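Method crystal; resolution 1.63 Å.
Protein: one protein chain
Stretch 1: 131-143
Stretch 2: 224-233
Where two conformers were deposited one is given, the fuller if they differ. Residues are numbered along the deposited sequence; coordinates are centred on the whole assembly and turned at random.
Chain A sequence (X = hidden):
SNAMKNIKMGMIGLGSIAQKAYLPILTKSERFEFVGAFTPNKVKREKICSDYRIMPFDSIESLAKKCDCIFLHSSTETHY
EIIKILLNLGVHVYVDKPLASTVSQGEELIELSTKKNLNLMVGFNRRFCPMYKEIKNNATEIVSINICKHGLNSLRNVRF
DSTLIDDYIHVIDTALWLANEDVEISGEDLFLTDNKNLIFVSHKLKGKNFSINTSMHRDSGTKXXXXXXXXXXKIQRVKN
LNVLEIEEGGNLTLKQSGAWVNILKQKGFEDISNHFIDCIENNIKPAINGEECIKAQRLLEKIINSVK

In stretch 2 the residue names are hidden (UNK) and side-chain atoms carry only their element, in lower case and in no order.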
ATOM      1  N   MET A 131       5.259 -16.557  -8.545  1.00 14.77           N
ATOM      2  CA  MET A 131       4.587 -16.202  -7.275  1.00 14.79           C
ATOM      3  C   MET A 131       3.355 -17.058  -7.053  1.00 14.73           C
ATOM      4  O   MET A 131       3.030 -17.381  -5.917  1.00 14.77           O
ATOM      5  CB  MET A 131       4.293 -14.719  -7.195  1.00 16.11           C
ATOM      6  CG  MET A 131       5.551 -13.887  -6.955  1.00 18.95           C
ATOM      7  SD  MET A 131       5.159 -12.140  -6.957  1.00 17.38           S
ATOM      8  CE  MET A 131       6.661 -11.458  -6.209  1.00 18.54           C
ATOM      9  N   TYR A 132       2.697 -17.475  -8.129  1.00 13.24           N
ATOM     10  CA  TYR A 132       1.565 -18.390  -7.986  1.00 13.77           C
ATOM     11  C   TYR A 132       2.045 -19.748  -7.473  1.00 13.99           C
ATOM     12  O   TYR A 132       1.390 -20.377  -6.632  1.00 15.25           O
ATOM     13  CB  TYR A 132       0.829 -18.602  -9.295  1.00 13.55           C
ATOM     14  CG  TYR A 132      -0.090 -17.466  -9.767  1.00 13.83           C
ATOM     15  CD1 TYR A 132      -0.282 -16.314  -9.028  1.00 15.85           C
ATOM     16  CD2 TYR A 132      -0.845 -17.617 -10.928  1.00 13.65           C
ATOM     17  CE1 TYR A 132      -1.165 -15.320  -9.450  1.00 16.34           C
ATOM     18  CE2 TYR A 132      -1.716 -16.624 -11.357  1.00 15.42           C
ATOM     19  CZ  TYR A 132      -1.876 -15.478 -10.613  1.00 16.52           C
ATOM     20  OH  TYR A 132      -2.758 -14.511 -11.041  1.00 18.23           O
ATOM     21  N   LYS A 133       3.169 -20.217  -8.005  1.00 14.30           N
ATOM     22  CA  LYS A 133       3.738 -21.461  -7.518  1.00 14.95           C
ATOM     23  C   LYS A 133       4.094 -21.345  -6.031  1.00 15.51           C
ATOM     24  O   LYS A 133       3.915 -22.312  -5.260  1.00 18.24           O
ATOM     25  CB  LYS A 133       4.946 -21.898  -8.345  1.00 16.67           C
ATOM     26  CG  LYS A 133       4.554 -22.397  -9.725  1.00 16.38           C
ATOM     27  CD  LYS A 133       5.734 -22.870 -10.606  1.00 20.27           C
ATOM     28  CE  LYS A 133       6.667 -23.862  -9.918  1.00 27.87           C
ATOM     29  NZ  LYS A 133       5.979 -25.142  -9.598  1.00 35.04           N
ATOM     30  N   GLU A 134       4.658 -20.214  -5.640  1.00 15.94           N
ATOM     31  CA  GLU A 134       5.044 -20.021  -4.242  1.00 17.02           C
ATOM     32  C   GLU A 134       3.843 -20.108  -3.314  1.00 16.81           C
ATOM     33  O   GLU A 134       3.883 -20.847  -2.331  1.00 16.86           O
ATOM     34  CB  GLU A 134       5.783 -18.714  -4.050  1.00 18.47           C
ATOM     35  CG  GLU A 134       6.318 -18.542  -2.643  1.00 22.03           C
ATOM     36  CD  GLU A 134       7.357 -17.446  -2.520  1.00 31.43           C
ATOM     37  OE1 GLU A 134       7.640 -16.755  -3.520  1.00 32.87           O
ATOM     38  OE2 GLU A 134       7.886 -17.278  -1.399  1.00 40.25           O
ATOM     39  N   ILE A 135       2.755 -19.413  -3.625  1.00 16.09           N
ATOM     40  CA  ILE A 135       1.615 -19.427  -2.712  1.00 16.04           C
ATOM     41  C   ILE A 135       0.954 -20.788  -2.716  1.00 17.47           C
ATOM     42  O   ILE A 135       0.506 -21.244  -1.681  1.00 17.98           O
ATOM     43  CB  ILE A 135       0.594 -18.253  -2.938  1.00 16.11           C
ATOM     44  CG1 ILE A 135      -0.074 -18.309  -4.313  1.00 16.59           C
ATOM     45  CG2 ILE A 135       1.300 -16.905  -2.734  1.00 15.31           C
ATOM     46  CD1 ILE A 135      -1.287 -17.318  -4.458  1.00 17.45           C
ATOM     47  N   LYS A 136       0.959 -21.474  -3.865  1.00 15.91           N
ATOM     48  CA  LYS A 136       0.387 -22.810  -3.934  1.00 17.18           C
ATOM     49  C   LYS A 136       1.194 -23.753  -3.052  1.00 18.10           C
ATOM     50  O   LYS A 136       0.634 -24.551  -2.298  1.00 19.03           O
ATOM     51  CB  LYS A 136       0.408 -23.336  -5.360  1.00 16.74           C
ATOM     52  CG  LYS A 136      -0.208 -24.722  -5.551  1.00 19.30           C
ATOM     53  CD  LYS A 136      -0.064 -25.157  -7.017  1.00 21.66           C
ATOM     54  CE  LYS A 136      -0.678 -26.515  -7.298  1.00 23.06           C
ATOM     55  NZ  LYS A 136       0.173 -27.602  -6.728  1.00 28.85           N
ATOM     56  N   ASN A 137       2.507 -23.653  -3.152  1.00 17.68           N
ATOM     57  CA  ASN A 137       3.407 -24.544  -2.394  1.00 19.85           C
ATOM     58  C   ASN A 137       3.330 -24.300  -0.878  1.00 21.03           C
ATOM     59  O   ASN A 137       3.498 -25.236  -0.084  1.00 23.35           O
ATOM     60  CB  ASN A 137       4.853 -24.360  -2.856  1.00 20.25           C
ATOM     61  CG  ASN A 137       5.131 -24.950  -4.226  1.00 27.04           C
ATOM     62  OD1 ASN A 137       4.395 -25.807  -4.721  1.00 33.05           O
ATOM     63  ND2 ASN A 137       6.249 -24.523  -4.830  1.00 34.19           N
ATOM     64  N   ASN A 138       3.033 -23.063  -0.477  1.00 20.65           N
ATOM     65  CA  ASN A 138       3.042 -22.685   0.944  1.00 22.59           C
ATOM     66  C   ASN A 138       1.676 -22.700   1.635  1.00 23.16           C
ATOM     67  O   ASN A 138       1.588 -22.455   2.847  1.00 25.16           O
ATOM     68  CB  ASN A 138       3.708 -21.315   1.111  1.00 22.21           C
ATOM     69  CG  ASN A 138       5.171 -21.344   0.806  1.00 24.28           C
ATOM     70  OD1 ASN A 138       5.823 -22.384   0.940  1.00 30.24           O
ATOM     71  ND2 ASN A 138       5.723 -20.205   0.418  1.00 24.48           N
ATOM     72  N   ALA A 139       0.631 -23.019   0.880  1.00 22.77           N
ATOM     73  CA  ALA A 139      -0.736 -23.034   1.408  1.00 23.79           C
ATOM     74  C   ALA A 139      -1.055 -24.410   1.933  1.00 26.14           C
ATOM     75  O   ALA A 139      -0.851 -25.414   1.236  1.00 27.97           O
ATOM     76  CB  ALA A 139      -1.722 -22.661   0.322  1.00 22.28           C
ATOM     77  N   THR A 140      -1.522 -24.463   3.172  1.00 25.39           N
ATOM     78  CA  THR A 140      -1.962 -25.722   3.766  1.00 25.54           C
ATOM     79  C   THR A 140      -3.270 -25.462   4.510  1.00 24.18           C
ATOM     80  O   THR A 140      -3.473 -24.387   5.067  1.00 24.14           O
ATOM     81  CB  THR A 140      -0.916 -26.310   4.712  1.00 28.45           C
ATOM     82  OG1 THR A 140      -0.697 -25.404   5.792  1.00 32.07           O
ATOM     83  CG2 THR A 140       0.409 -26.552   3.975  1.00 29.10           C
ATOM     84  N   GLU A 141      -4.174 -26.436   4.494  1.00 22.82           N
ATOM     85  CA  GLU A 141      -5.462 -26.294   5.175  1.00 21.86           C
ATOM     86  C   GLU A 141      -6.244 -25.084   4.625  1.00 20.58           C
ATOM     87  O   GLU A 141      -6.699 -24.199   5.356  1.00 21.05           O
ATOM     88  CB  GLU A 141      -5.273 -26.254   6.694  1.00 24.08           C
ATOM     89  CG  GLU A 141      -4.441 -27.448   7.194  1.00 26.89           C
ATOM     90  CD  GLU A 141      -4.249 -27.460   8.695  1.00 33.83           C
ATOM     91  OE1 GLU A 141      -5.256 -27.474   9.419  1.00 35.08           O
ATOM     92  OE2 GLU A 141      -3.087 -27.478   9.147  1.00 40.18           O
ATOM     93  N   ILE A 142      -6.366 -25.065   3.308  1.00 18.44           N
ATOM     94  CA  ILE A 142      -7.098 -24.039   2.604  1.00 17.74           C
ATOM     95  C   ILE A 142      -8.583 -24.077   2.928  1.00 17.90           C
ATOM     96  O   ILE A 142      -9.185 -25.150   2.944  1.00 18.33           O
ATOM     97  CB  ILE A 142      -6.902 -24.196   1.064  1.00 17.50           C
ATOM     98  CG1 ILE A 142      -5.423 -23.998   0.694  1.00 20.06           C
ATOM     99  CG2 ILE A 142      -7.784 -23.225   0.261  1.00 17.37           C
ATOM    100  CD1 ILE A 142      -5.105 -24.335  -0.754  1.00 21.39           C
ATOM    101  N   VAL A 143      -9.180 -22.913   3.171  1.00 17.20           N
ATOM    102  CA  VAL A 143     -10.607 -22.829   3.363  1.00 17.29           C
ATOM    103  C   VAL A 143     -11.352 -22.142   2.188  1.00 17.11           C
ATOM    104  O   VAL A 143     -12.563 -22.337   2.033  1.00 18.14           O
ATOM    105  CB  VAL A 143     -10.968 -22.143   4.711  1.00 18.27           C
ATOM    106  CG1 VAL A 143     -10.416 -22.969   5.929  1.00 21.03           C
ATOM    107  CG2 VAL A 143     -10.467 -20.672   4.718  1.00 18.32           C
ATOM    108  N   UNK A 224      -6.673  -5.617 -13.589  0.50 17.76           N
ATOM    109  CA  UNK A 224      -6.231  -6.284 -12.359  0.50 18.63           C
ATOM    110  C   UNK A 224      -6.277  -7.800 -12.547  0.50 16.68           C
ATOM    111  O   UNK A 224      -7.082  -8.311 -13.311  0.50 16.76           O
ATOM    112  c   UNK A 224      -5.763  -6.445  -9.209  0.50 19.66           C
ATOM    113  c   UNK A 224      -7.158  -6.547  -9.841  0.50 22.35           C
ATOM    114  c   UNK A 224      -7.198  -5.884 -11.219  0.50 18.75           C
ATOM    115  c   UNK A 224      -8.221  -5.913  -8.928  0.50 23.89           C
ATOM    116  N   UNK A 225      -5.365  -8.513 -11.906  1.00 17.30           N
ATOM    117  CA  UNK A 225      -5.521  -9.947 -11.736  1.00 16.67           C
ATOM    118  C   UNK A 225      -5.135 -10.193 -10.302  1.00 16.90           C
ATOM    119  O   UNK A 225      -4.218  -9.570  -9.790  1.00 17.35           O
ATOM    120  o   UNK A 225      -3.833 -14.237 -13.423  1.00 21.74           O
ATOM    121  c   UNK A 225      -4.214 -13.067 -13.666  1.00 22.00           C
ATOM    122  o   UNK A 225      -4.142 -12.531 -14.794  1.00 23.09           O
ATOM    123  c   UNK A 225      -4.655 -10.756 -12.699  1.00 17.17           C
ATOM    124  c   UNK A 225      -4.795 -12.268 -12.521  1.00 18.73           C
ATOM    125  N   UNK A 226      -5.865 -11.082  -9.628  1.00 15.43           N
ATOM    126  CA  UNK A 226      -5.508 -11.435  -8.275  1.00 16.81           C
ATOM    127  C   UNK A 226      -5.916 -12.852  -7.945  1.00 16.35           C
ATOM    128  O   UNK A 226      -7.001 -13.275  -8.316  1.00 16.86           O
ATOM    129  o   UNK A 226      -6.024  -8.688  -4.742  1.00 28.52           O
ATOM    130  n   UNK A 226      -7.521 -10.258  -4.234  1.00 25.00           N
ATOM    131  c   UNK A 226      -5.820 -10.783  -5.841  1.00 20.42           C
ATOM    132  c   UNK A 226      -6.468  -9.814  -4.887  1.00 25.84           C
ATOM    133  c   UNK A 226      -6.202 -10.495  -7.277  1.00 16.45           C
ATOM    134  N   UNK A 227      -5.007 -13.584  -7.300  1.00 15.83           N
ATOM    135  CA  UNK A 227      -5.323 -14.860  -6.657  1.00 15.25           C
ATOM    136  C   UNK A 227      -5.153 -14.644  -5.139  1.00 15.51           C
ATOM    137  O   UNK A 227      -4.153 -14.077  -4.696  1.00 16.19           O
ATOM    138  c   UNK A 227      -4.628 -16.240  -8.568  1.00 16.52           C
ATOM    139  c   UNK A 227      -4.388 -15.956  -7.115  1.00 15.63           C
ATOM    140  c   UNK A 227      -4.513 -17.203  -6.204  1.00 15.72           C
ATOM    141  N   UNK A 228      -6.149 -15.054  -4.369  1.00 14.59           N
ATOM    142  CA  UNK A 228      -6.137 -14.927  -2.914  1.00 15.29           C
ATOM    143  C   UNK A 228      -6.478 -16.280  -2.352  1.00 14.98           C
ATOM    144  O   UNK A 228      -7.533 -16.863  -2.705  1.00 16.14           O
ATOM    145  o   UNK A 228      -7.826 -11.598  -0.171  1.00 28.42           O
ATOM    146  c   UNK A 228      -8.279 -12.668  -0.643  1.00 28.68           C
ATOM    147  c   UNK A 228      -7.180 -13.926  -2.455  1.00 17.23           C
ATOM    148  o   UNK A 228      -9.484 -12.858  -0.919  1.00 30.86           O
ATOM    149  c   UNK A 228      -7.321 -13.776  -0.955  1.00 20.41           C
ATOM    150  N   UNK A 229      -5.605 -16.784  -1.490  1.00 13.56           N
ATOM    151  CA  UNK A 229      -5.826 -18.049  -0.829  1.00 14.50           C
ATOM    152  C   UNK A 229      -5.993 -17.825   0.669  1.00 14.06           C
ATOM    153  O   UNK A 229      -5.093 -17.270   1.315  1.00 15.78           O
ATOM    154  c   UNK A 229      -4.462 -19.285  -2.571  1.00 14.74           C
ATOM    155  c   UNK A 229      -4.653 -19.012  -1.072  1.00 14.39           C
ATOM    156  c   UNK A 229      -3.247 -20.186  -2.859  1.00 17.53           C
ATOM    157  c   UNK A 229      -4.831 -20.352  -0.260  1.00 15.65           C
ATOM    158  N   UNK A 230      -7.143 -18.231   1.202  0.60 13.74           N
ATOM    159  CA  UNK A 230      -7.421 -18.176   2.647  0.60 15.31           C
ATOM    160  C   UNK A 230      -7.136 -19.561   3.243  0.60 15.15           C
ATOM    161  O   UNK A 230      -7.768 -20.554   2.864  0.60 14.53           O
ATOM    162  c   UNK A 230      -9.456 -16.046   1.188  0.60 18.18           C
ATOM    163  c   UNK A 230      -9.342 -16.337   2.670  0.60 18.13           C
ATOM    164  c   UNK A 230     -10.692 -16.108   3.347  0.60 19.29           C
ATOM    165  c   UNK A 230      -8.873 -17.777   2.933  0.60 14.89           C
ATOM    166  N   UNK A 231      -6.202 -19.622   4.182  1.00 15.42           N
ATOM    167  CA  UNK A 231      -5.840 -20.899   4.806  1.00 16.08           C
ATOM    168  C   UNK A 231      -5.689 -20.733   6.311  1.00 17.16           C
ATOM    169  O   UNK A 231      -5.750 -19.628   6.828  1.00 15.48           O
ATOM    170  o   UNK A 231      -3.478 -20.618   4.431  1.00 16.29           O
ATOM    171  c   UNK A 231      -4.580 -21.461   4.181  1.00 16.42           C
ATOM    172  N   UNK A 232      -5.512 -21.837   7.018  1.00 18.04           N
ATOM    173  CA  UNK A 232      -5.393 -21.763   8.460  1.00 18.39           C
ATOM    174  C   UNK A 232      -4.285 -20.789   8.858  1.00 17.79           C
ATOM    175  O   UNK A 232      -3.111 -20.990   8.521  1.00 19.90           O
ATOM    176  c   UNK A 232      -4.932 -23.104  10.552  1.00 24.61           C
ATOM    177  n   UNK A 232      -6.348 -24.633  12.814  1.00 41.55           N
ATOM    178  c   UNK A 232      -5.852 -25.198  11.528  1.00 38.08           C
ATOM    179  c   UNK A 232      -5.114 -23.141   9.045  1.00 20.69           C
ATOM    180  c   UNK A 232      -4.613 -24.476  11.103  1.00 32.11           C
ATOM    181  N   UNK A 233      -4.669 -19.728   9.546  1.00 18.05           N
ATOM    182  CA  UNK A 233      -3.733 -18.725  10.049  1.00 17.52           C
ATOM    183  C   UNK A 233      -3.092 -17.819   9.031  1.00 16.99           C
ATOM    184  O   UNK A 233      -2.165 -17.096   9.349  1.00 17.94           O
TER
HETATM  185  O   HOH W   1      -2.093 -12.086  -9.909  1.00 15.94           O
HETATM  186  O   HOH W   2      -1.175 -21.941   4.800  1.00 31.21           O
HETATM  187  O   HOH W   3      -2.187 -23.183   7.141  1.00 34.67           O

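Position 224 opens the strand with four side-chain carbons, forked at the second, and lies out of reach of stretch 1; this pattern is leucine, Leu-224. At position 225 three carbons end in two oxygens, one of which accepts a hydrogen bond from Tyr-132 OH at 2.6 Å. A carboxylate on a two-carbon stem is glutamate, Glu-225, and the acceptor is OE2, lying near the plane of the tyrosine ring at its edge. Water 1 donates to Tyr-132 OH (2.8 Å) and weakly to Glu-225 O (3.3 Å), linking the hydroxyl to the strand backbone as well.

Position 226 carries three carbons, the third bearing one oxygen and one nitrogen, and points away from the helix: an amide, Gln-226. Position 227, directed toward the helix, has a single carbon carrying two more, one 3.5 Å from Tyr-132 CZ and the other 3.7 Å from Ile-135 CD1, so the two methyls meet successive helical turns; this is valine, Val-227. At position 228, three carbons and a terminal pair of oxygens again mean glutamate; Glu-228 points away and makes no contact with stretch 1; its carboxylate is hydrogen-bonded elsewhere in the structure.

Position 229 has four carbons, forked at the first with one arm two carbons long. The end of the long arm meets Ile-135 CD1 at 3.8 Å, while the one-carbon arm lies 3.9 Å from Ala-139 CB and 3.8 Å from Ile-142 CG1; this is isoleucine, Ile-229. Position 230 has four carbons forked at the second. Its CB packs 3.8 Å from Val-143 CG2, and its backbone O accepts a hydrogen bond from Val-143 N at 2.8 Å; the residue is Leu-230.

Position 231 has one carbon and one oxygen. It forms an antiparallel, non-hydrogen-bonded pair with Ile-142, with CA atoms 4.0 Å apart, and its side-chain oxygen is 2.7 Å from water 2, which accepts from Thr-140 N (3.0 Å); this is serine, Ser-231. Position 232 shows four carbons in a row ending in nitrogen. Its N donates to Glu-141 O (3.1 Å), and its last carbon approaches Glu-141 OE1 to 3.2 Å, although the terminal nitrogen remains 4.6 Å from OE1, beyond a salt bridge; this is Lys-232. Position 233 has no side-chain atoms and a positive phi of 71°, fitting Gly-233.

The contact thus works in two parts. Along the helix, running 11° from the strand direction, alternate residues 225, 227 and 229 supply a polar anchor and then an apolar seam. Beyond the helix, the chain returns antiparallel, and two backbone hydrogen bonds flank the Ile-142 and Ser-231 pair, fastening the strands together.

Stretch 2 (224-233) LEQVEILSKG
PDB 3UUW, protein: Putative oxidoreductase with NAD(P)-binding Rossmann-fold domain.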